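Local coordinates for BepE protein (Bartonella henselae str. Houston-1, PDB 4YK3) that is a Bartonella effector exported by the VirB type IV secretion system, its BID domain probably serving as the signal for translocation into host cells, at residues Ile47-Ser52 / Thr81-Leu86. Residues are numbered along the deposited sequence; the frame is centred on the assembly and turned at random.
Sequences IVYGNS and TSVHKL
Tyr49, near the end of helix 32-49, lays its ring along the bend that Val83, His84 and Lys85 make after helix 69-78. With CG anti to the carbonyl carbon (chi1 -65°), the ring slides past the His84 side chain in the opposite direction: Tyr49 CD1 lies 3.5 Å from His84 CB, and the two rings are oblique, their planes at 63°. The carbonyl O of Lys85 meets the edge of the phenol near its plane, 3.5 Å from Tyr49 CD1. At the far end Val83 crosses the phenol at about a right angle, its CG1 3.9 Å from Tyr49 CZ, while the hydroxyl is hydrogen-bonded to Pro80 O. Val48 CG1 sits over the centre of one ring face and also touches Leu86 CD2 at 4.0 Å, the Val48 and Leu86 side chains lying side by side and pointing the same way. Alongside, Leu86 CA makes a CA-H...O contact with Val48 O, and a backbone hydrogen bond between Val48 and Ala87 continues the join.

The imidazole is fixed from its own loop: His84 ND1 donates to a lone pair of Lys85 O, 2.8 Å away and nearly straight at 164°. That bond lies almost in the ring plane. With the ring held this way, His84 CE1 lies 3.1 Å from Tyr49 O, which takes a hydrogen bond from a water; this water also weakly accepts from Lys85 NZ. Gly50, with positive phi, turns the chain out of helical angles directly after Tyr49. The Tyr49 ring, touched also by Leu109 of helix 97-129 and Val76 of helix 69-78, joins the end region of helix 32-49 to the loop leading from helix 69-78 to the two-stranded hairpin, within the four-helix bundle of the BID fold.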
# COMPACT_ATOMS: atom_id res chain seq x y z
N ILE A 47 12.53 2.21 -1.26
CA ILE A 47 13.62 1.25 -1.24
C ILE A 47 13.61 0.29 -2.43
O ILE A 47 14.66 0.03 -3.03
CB ILE A 47 13.60 0.48 0.09
CG1 ILE A 47 14.11 1.41 1.20
CG2 ILE A 47 14.47 -0.76 0.02
CD1 ILE A 47 13.59 1.03 2.52
N VAL A 48 12.44 -0.22 -2.79
CA VAL A 48 12.35 -1.20 -3.86
C VAL A 48 12.44 -0.53 -5.25
O VAL A 48 13.07 -1.05 -6.17
CB VAL A 48 11.06 -1.99 -3.72
CG1 VAL A 48 10.80 -2.80 -4.96
CG2 VAL A 48 11.12 -2.86 -2.48
N TYR A 49 11.80 0.63 -5.37
CA TYR A 49 11.68 1.30 -6.66
C TYR A 49 12.53 2.57 -6.80
O TYR A 49 12.63 3.13 -7.90
CB TYR A 49 10.21 1.69 -6.92
CG TYR A 49 9.29 0.50 -7.07
CD1 TYR A 49 9.51 -0.44 -8.06
CD2 TYR A 49 8.20 0.34 -6.23
CE1 TYR A 49 8.66 -1.52 -8.22
CE2 TYR A 49 7.34 -0.73 -6.38
CZ TYR A 49 7.58 -1.66 -7.38
OH TYR A 49 6.72 -2.72 -7.54
N GLY A 50 13.09 3.06 -5.70
CA GLY A 50 13.81 4.32 -5.75
C GLY A 50 12.90 5.54 -5.71
O GLY A 50 13.35 6.66 -5.90
N ASN A 51 11.61 5.32 -5.44
CA ASN A 51 10.63 6.40 -5.47
C ASN A 51 9.43 6.08 -4.56
O ASN A 51 8.70 5.12 -4.81
CB ASN A 51 10.15 6.65 -6.89
CG ASN A 51 9.16 7.80 -6.98
OD1 ASN A 51 7.98 7.64 -6.67
ND2 ASN A 51 9.64 8.95 -7.42
N SER A 52 9.22 6.91 -3.55
CA SER A 52 8.22 6.58 -2.53
C SER A 52 6.79 6.78 -3.02
O SER A 52 5.85 6.26 -2.41
CB SER A 52 8.46 7.43 -1.29
OG SER A 52 8.23 8.79 -1.59
N THR A 81 7.77 -5.31 -11.51
CA THR A 81 8.31 -4.38 -12.50
C THR A 81 7.24 -3.84 -13.45
O THR A 81 7.54 -2.97 -14.29
CB THR A 81 9.46 -5.02 -13.33
OG1 THR A 81 8.99 -6.17 -14.02
CG2 THR A 81 10.63 -5.40 -12.44
N SER A 82 6.01 -4.31 -13.33
CA SER A 82 4.90 -3.74 -14.09
C SER A 82 4.53 -2.37 -13.53
O SER A 82 3.80 -1.62 -14.13
CB SER A 82 3.68 -4.64 -14.04
OG SER A 82 3.07 -4.56 -12.76
N VAL A 83 5.07 -2.07 -12.36
CA VAL A 83 4.74 -0.85 -11.66
C VAL A 83 5.82 0.22 -11.87
O VAL A 83 5.52 1.39 -12.10
CB VAL A 83 4.52 -1.18 -10.15
CG1 VAL A 83 4.67 0.02 -9.32
CG2 VAL A 83 3.15 -1.80 -9.94
N HIS A 84 7.08 -0.19 -11.83
CA HIS A 84 8.20 0.74 -11.86
C HIS A 84 9.45 -0.12 -11.95
O HIS A 84 9.41 -1.31 -11.60
CB HIS A 84 8.22 1.62 -10.59
CG HIS A 84 9.18 2.77 -10.65
ND1 HIS A 84 10.53 2.63 -10.42
CD2 HIS A 84 8.97 4.09 -10.88
CE1 HIS A 84 11.12 3.81 -10.54
NE2 HIS A 84 10.20 4.71 -10.82
N LYS A 85 10.57 0.44 -12.42
CA LYS A 85 11.81 -0.34 -12.44
C LYS A 85 12.38 -0.46 -11.02
O LYS A 85 12.15 0.40 -10.14
CB LYS A 85 12.85 0.28 -13.40
CG LYS A 85 13.78 1.30 -12.77
CD LYS A 85 14.93 1.68 -13.73
CE LYS A 85 15.99 2.50 -12.99
NZ LYS A 85 16.67 1.73 -11.87
N LEU A 86 13.10 -1.55 -10.79
CA LEU A 86 13.77 -1.77 -9.51
C LEU A 86 14.87 -0.76 -9.32
O LEU A 86 15.59 -0.47 -10.26
CB LEU A 86 14.35 -3.19 -9.44
CG LEU A 86 13.29 -4.26 -9.60
CD1 LEU A 86 13.93 -5.64 -9.57
CD2 LEU A 86 12.24 -4.08 -8.50
O HOH W 1 15.01 3.76 -9.64